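Local atomic coordinates of acyl-ACP thioesterase (Bacteroides thetaiotaomicron, PDB entry 2ESS), a protein that probably hydrolyses the thioester of fatty acyl-ACP, releasing free fatty acid during lipid biosynthesis, and binds calcium. Residues 72-84 with 95-107. Residues are numbered along the deposited sequence; the frame is centred on the assembly and turned at random.
Sequences MPYQYEKFSVQTW and RNFAVIDKDGKKI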
loop_
_atom_site.group_PDB
_atom_site.type_symbol
_atom_site.label_atom_id
_atom_site.label_comp_id
_atom_site.label_asym_id
_atom_site.label_seq_id
_atom_site.Cartn_x
_atom_site.Cartn_y
_atom_site.Cartn_z
HETATM N N MSE A 72 -2.787 13.751 -11.304
HETATM C CA MSE A 72 -2.404 12.933 -10.165
HETATM C C MSE A 72 -0.943 13.307 -9.849
HETATM O O MSE A 72 -0.156 13.528 -10.754
HETATM C CB MSE A 72 -2.495 11.489 -10.657
HETATM C CG MSE A 72 -2.666 10.421 -9.691
HETATM SE SE MSE A 72 -4.014 10.667 -8.293
HETATM C CE MSE A 72 -4.919 8.921 -8.432
ATOM N N PRO A 73 -0.550 13.331 -8.579
ATOM C CA PRO A 73 0.881 13.576 -8.315
ATOM C C PRO A 73 1.838 12.574 -8.985
ATOM O O PRO A 73 1.496 11.396 -9.117
ATOM C CB PRO A 73 0.982 13.398 -6.806
ATOM C CG PRO A 73 -0.337 13.584 -6.295
ATOM C CD PRO A 73 -1.321 13.166 -7.350
ATOM N N TYR A 74 3.024 13.039 -9.347
ATOM C CA TYR A 74 4.064 12.207 -9.946
ATOM C C TYR A 74 5.062 11.664 -8.915
ATOM O O TYR A 74 5.276 12.250 -7.849
ATOM C CB TYR A 74 4.795 13.009 -11.026
ATOM C CG TYR A 74 5.761 12.218 -11.873
ATOM C CD1 TYR A 74 5.322 11.520 -12.986
ATOM C CD2 TYR A 74 7.120 12.187 -11.571
ATOM C CE1 TYR A 74 6.210 10.805 -13.790
ATOM C CE2 TYR A 74 8.026 11.459 -12.361
ATOM C CZ TYR A 74 7.556 10.765 -13.471
ATOM O OH TYR A 74 8.411 10.058 -14.270
ATOM N N GLN A 75 5.686 10.537 -9.250
ATOM C CA GLN A 75 6.657 9.890 -8.395
ATOM C C GLN A 75 7.638 10.900 -7.814
ATOM O O GLN A 75 8.181 11.718 -8.538
ATOM C CB GLN A 75 7.425 8.821 -9.183
ATOM C CG GLN A 75 8.299 7.974 -8.316
ATOM C CD GLN A 75 9.019 6.886 -9.094
ATOM O OE1 GLN A 75 8.603 5.741 -9.089
ATOM N NE2 GLN A 75 10.070 7.257 -9.790
ATOM N N TYR A 76 7.820 10.831 -6.496
ATOM C CA TYR A 76 8.695 11.720 -5.718
ATOM C C TYR A 76 8.276 13.193 -5.549
ATOM O O TYR A 76 8.984 13.945 -4.898
ATOM C CB TYR A 76 10.131 11.665 -6.214
ATOM C CG TYR A 76 10.798 10.349 -5.983
ATOM C CD1 TYR A 76 10.858 9.784 -4.705
ATOM C CD2 TYR A 76 11.362 9.671 -7.031
ATOM C CE1 TYR A 76 11.486 8.572 -4.502
ATOM C CE2 TYR A 76 11.982 8.470 -6.850
ATOM C CZ TYR A 76 12.045 7.923 -5.603
ATOM O OH TYR A 76 12.686 6.723 -5.483
ATOM N N GLU A 77 7.118 13.582 -6.070
ATOM C CA GLU A 77 6.618 14.927 -5.854
ATOM C C GLU A 77 5.919 15.013 -4.516
ATOM O O GLU A 77 5.269 14.070 -4.076
ATOM C CB GLU A 77 5.607 15.323 -6.910
ATOM C CG GLU A 77 6.124 15.428 -8.287
ATOM C CD GLU A 77 5.081 16.020 -9.253
ATOM O OE1 GLU A 77 3.812 15.918 -9.012
ATOM O OE2 GLU A 77 5.555 16.587 -10.258
ATOM N N LYS A 78 6.046 16.174 -3.895
ATOM C CA LYS A 78 5.246 16.520 -2.757
ATOM C C LYS A 78 3.841 16.811 -3.229
ATOM O O LYS A 78 3.622 17.290 -4.345
ATOM C CB LYS A 78 5.794 17.764 -2.078
ATOM C CG LYS A 78 7.132 17.553 -1.374
ATOM C CD LYS A 78 7.655 18.893 -0.838
ATOM C CE LYS A 78 9.090 18.789 -0.366
ATOM N NZ LYS A 78 9.696 20.145 -0.278
ATOM N N PHE A 79 2.906 16.522 -2.350
ATOM C CA PHE A 79 1.531 16.892 -2.510
ATOM C C PHE A 79 0.886 17.020 -1.149
ATOM O O PHE A 79 1.461 16.651 -0.135
ATOM C CB PHE A 79 0.774 15.927 -3.451
ATOM C CG PHE A 79 0.528 14.541 -2.897
ATOM C CD1 PHE A 79 1.510 13.558 -2.993
ATOM C CD2 PHE A 79 -0.714 14.196 -2.345
ATOM C CE1 PHE A 79 1.309 12.268 -2.523
ATOM C CE2 PHE A 79 -0.936 12.889 -1.887
ATOM C CZ PHE A 79 0.068 11.929 -1.979
ATOM N N SER A 80 -0.301 17.587 -1.115
ATOM C CA SER A 80 -1.008 17.675 0.157
ATOM C C SER A 80 -2.500 17.455 -0.010
ATOM O O SER A 80 -3.048 17.559 -1.127
ATOM C CB SER A 80 -0.693 19.009 0.849
ATOM O OG SER A 80 -1.113 20.051 0.042
ATOM N N VAL A 81 -3.118 17.117 1.112
ATOM C CA VAL A 81 -4.540 16.889 1.190
ATOM C C VAL A 81 -5.109 17.840 2.239
ATOM O O VAL A 81 -4.580 17.959 3.363
ATOM C CB VAL A 81 -4.823 15.434 1.569
ATOM C CG1 VAL A 81 -6.336 15.200 1.800
ATOM C CG2 VAL A 81 -4.230 14.481 0.536
ATOM N N GLN A 82 -6.188 18.516 1.878
ATOM C CA GLN A 82 -6.980 19.296 2.829
ATOM C C GLN A 82 -8.311 18.569 2.983
ATOM O O GLN A 82 -8.833 18.014 2.024
ATOM C CB GLN A 82 -7.218 20.715 2.330
ATOM C CG GLN A 82 -6.034 21.637 2.497
ATOM C CD GLN A 82 -6.205 22.920 1.751
ATOM O OE1 GLN A 82 -7.090 23.056 0.922
ATOM N NE2 GLN A 82 -5.358 23.869 2.043
ATOM N N THR A 83 -8.858 18.605 4.188
ATOM C CA THR A 83 -10.132 17.973 4.469
ATOM C C THR A 83 -10.893 18.766 5.527
ATOM O O THR A 83 -10.306 19.443 6.383
ATOM C CB THR A 83 -9.920 16.502 4.909
ATOM O OG1 THR A 83 -11.195 15.883 5.027
ATOM C CG2 THR A 83 -9.106 16.410 6.215
ATOM N N TRP A 84 -12.211 18.670 5.454
ATOM C CA TRP A 84 -13.091 19.417 6.310
ATOM C C TRP A 84 -14.468 18.767 6.243
ATOM O O TRP A 84 -14.784 18.047 5.288
ATOM C CB TRP A 84 -13.171 20.894 5.855
ATOM C CG TRP A 84 -13.738 21.080 4.497
ATOM C CD1 TRP A 84 -15.047 21.282 4.173
ATOM C CD2 TRP A 84 -13.016 21.055 3.266
ATOM N NE1 TRP A 84 -15.182 21.375 2.814
ATOM C CE2 TRP A 84 -13.944 21.243 2.235
ATOM C CE3 TRP A 84 -11.665 20.876 2.938
ATOM C CZ2 TRP A 84 -13.573 21.288 0.904
ATOM C CZ3 TRP A 84 -11.297 20.911 1.626
ATOM C CH2 TRP A 84 -12.248 21.114 0.616
ATOM N N ARG A 95 -17.935 14.659 4.385
ATOM C CA ARG A 95 -16.582 15.128 4.536
ATOM C C ARG A 95 -15.956 15.300 3.145
ATOM O O ARG A 95 -15.990 14.379 2.319
ATOM C CB ARG A 95 -15.741 14.140 5.301
ATOM C CG ARG A 95 -14.254 14.478 5.186
ATOM C CD ARG A 95 -13.369 13.696 6.075
ATOM N NE ARG A 95 -13.514 13.911 7.521
ATOM C CZ ARG A 95 -13.029 14.921 8.219
ATOM N NH1 ARG A 95 -12.481 15.970 7.632
ATOM N NH2 ARG A 95 -13.191 14.926 9.535
ATOM N N ASN A 96 -15.381 16.476 2.905
ATOM C CA ASN A 96 -14.826 16.835 1.591
ATOM C C ASN A 96 -13.347 16.999 1.677
ATOM O O ASN A 96 -12.767 17.086 2.794
ATOM C CB ASN A 96 -15.505 18.082 1.053
ATOM C CG ASN A 96 -16.976 17.840 0.750
ATOM O OD1 ASN A 96 -17.448 16.691 0.717
ATOM N ND2 ASN A 96 -17.707 18.909 0.582
ATOM N N PHE A 97 -12.735 16.965 0.507
ATOM C CA PHE A 97 -11.270 16.974 0.361
ATOM C C PHE A 97 -10.851 17.814 -0.848
ATOM O O PHE A 97 -11.591 17.932 -1.844
ATOM C CB PHE A 97 -10.694 15.571 0.129
ATOM C CG PHE A 97 -11.073 14.572 1.143
ATOM C CD1 PHE A 97 -12.240 13.843 1.000
ATOM C CD2 PHE A 97 -10.238 14.316 2.232
ATOM C CE1 PHE A 97 -12.580 12.883 1.939
ATOM C CE2 PHE A 97 -10.573 13.379 3.161
ATOM C CZ PHE A 97 -11.754 12.667 3.031
ATOM N N ALA A 98 -9.665 18.405 -0.739
ATOM C CA ALA A 98 -8.979 19.009 -1.883
ATOM C C ALA A 98 -7.582 18.372 -1.941
ATOM O O ALA A 98 -6.979 18.034 -0.919
ATOM C CB ALA A 98 -8.896 20.521 -1.735
ATOM N N VAL A 99 -7.093 18.124 -3.140
ATOM C CA VAL A 99 -5.717 17.638 -3.331
ATOM C C VAL A 99 -4.914 18.741 -3.997
ATOM O O VAL A 99 -5.350 19.320 -5.010
ATOM C CB VAL A 99 -5.715 16.360 -4.213
ATOM C CG1 VAL A 99 -4.280 15.810 -4.390
ATOM C CG2 VAL A 99 -6.667 15.315 -3.569
ATOM N N ILE A 100 -3.731 19.017 -3.446
ATOM C CA ILE A 100 -2.934 20.158 -3.848
ATOM C C ILE A 100 -1.588 19.648 -4.310
ATOM O O ILE A 100 -0.956 18.845 -3.627
ATOM C CB ILE A 100 -2.762 21.197 -2.710
ATOM C CG1 ILE A 100 -4.122 21.762 -2.280
ATOM C CG2 ILE A 100 -1.939 22.367 -3.175
ATOM C CD1 ILE A 100 -4.834 20.935 -1.302
ATOM N N ASP A 101 -1.163 20.107 -5.469
ATOM C CA ASP A 101 0.083 19.599 -6.078
ATOM C C ASP A 101 1.314 20.309 -5.503
ATOM O O ASP A 101 1.174 21.152 -4.629
ATOM C CB ASP A 101 0.011 19.655 -7.613
ATOM C CG ASP A 101 0.315 21.038 -8.206
ATOM O OD1 ASP A 101 0.587 22.031 -7.475
ATOM O OD2 ASP A 101 0.301 21.104 -9.461
ATOM N N LYS A 102 2.511 19.996 -6.008
ATOM C CA LYS A 102 3.737 20.521 -5.400
ATOM C C LYS A 102 3.806 22.068 -5.486
ATOM O O LYS A 102 4.423 22.724 -4.647
ATOM C CB LYS A 102 4.971 19.879 -6.056
ATOM C CG LYS A 102 5.147 20.306 -7.508
ATOM C CD LYS A 102 6.186 19.503 -8.248
ATOM C CE LYS A 102 6.216 19.834 -9.754
ATOM N NZ LYS A 102 4.925 19.467 -10.444
ATOM N N ASP A 103 3.171 22.622 -6.516
ATOM C CA ASP A 103 3.129 24.064 -6.768
ATOM C C ASP A 103 2.032 24.816 -6.020
ATOM O O ASP A 103 1.914 26.032 -6.159
ATOM C CB ASP A 103 2.886 24.293 -8.249
ATOM C CG ASP A 103 4.063 23.904 -9.104
ATOM O OD1 ASP A 103 5.162 23.709 -8.547
ATOM O OD2 ASP A 103 3.904 23.818 -10.346
ATOM N N GLY A 104 1.203 24.097 -5.285
ATOM C CA GLY A 104 0.104 24.709 -4.546
ATOM C C GLY A 104 -1.173 24.839 -5.359
ATOM O O GLY A 104 -2.127 25.445 -4.909
ATOM N N LYS A 105 -1.194 24.256 -6.545
ATOM C CA LYS A 105 -2.379 24.262 -7.392
ATOM C C LYS A 105 -3.333 23.141 -6.975
ATOM O O LYS A 105 -2.916 21.992 -6.790
ATOM C CB LYS A 105 -1.937 24.078 -8.851
ATOM C CG LYS A 105 -3.062 24.027 -9.915
ATOM C CD LYS A 105 -2.544 23.505 -11.281
ATOM N N LYS A 106 -4.621 23.454 -6.836
ATOM C CA LYS A 106 -5.622 22.427 -6.624
ATOM C C LYS A 106 -5.745 21.558 -7.867
ATOM O O LYS A 106 -5.993 22.044 -8.950
ATOM C CB LYS A 106 -6.960 23.032 -6.177
ATOM C CG LYS A 106 -7.021 23.183 -4.647
ATOM C CD LYS A 106 -8.142 24.048 -4.218
ATOM C CE LYS A 106 -8.007 24.440 -2.771
ATOM N NZ LYS A 106 -6.810 25.254 -2.513
ATOM N N ILE A 107 -5.468 20.271 -7.713
ATOM C CA ILE A 107 -5.491 19.325 -8.835
ATOM C C ILE A 107 -6.642 18.308 -8.750
ATOM O O ILE A 107 -6.909 17.570 -9.709
ATOM C CB ILE A 107 -4.144 18.567 -9.021
ATOM C CG1 ILE A 107 -3.742 17.784 -7.758
ATOM C CG2 ILE A 107 -3.063 19.555 -9.549
ATOM C CD1 ILE A 107 -2.640 16.757 -7.929
HETATM O O HOH W 1 2.373 17.110 -6.910
HETATM O O HOH W 2 1.218 20.792 -1.873
HETATM O O HOH W 3 -17.299 21.625 0.442
#
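T83 and W84 meet R95, N96 and F97 within an antiparallel beta hairpin of the N-terminal hotdog domain, strand 78-88 pairing with strand 92-100. Backbone bonds join S80 to I100, Q82 to A98 and W84 to N96 in both directions. V81, T83, F97 and V99 share one face of the sheet; there V81 also packs on L35 of helix 28-45, the helix against which the hotdog sheet curls.

R95 can be followed outward: its CB lies 4.0 Å from W84 O, CG and CD pass T83 OG1, and the bend at chi3 (-66°) carries the guanidinium round the hydroxyl. R95 NE hydrogen-bonds to a methylpentanediol molecule, probably from the crystallisation liquor, NH2 to H42 ND1, and NH1 donates to T83 OG1 at 2.9 Å, with the oxygen 19° out of the guanidinium plane. T83 OG1, anti to its own N (chi1 -174°), in turn donates a hydrogen bond to N96 O at 3.0 Å. W84 N reaches that same carbonyl from the opposite face of its plane. On the other side of the sheet, N96 CB sits 3.4 Å above the W84 indole, toward its rim, and a water links NE1 to N96 ND2.

Near the turn 101-104, K102 NZ forms a salt bridge with E77 OE2 at 3.0 Å, from above the carboxylate plane, while OE1 accepts from Y74 N. An alanine at E77 would remove both grips and would probably leave the K102 ammonium without its mate and the 74-77 turn less firmly tied. A water donates to E77 OE1 at 2.8 Å and also to K78 O.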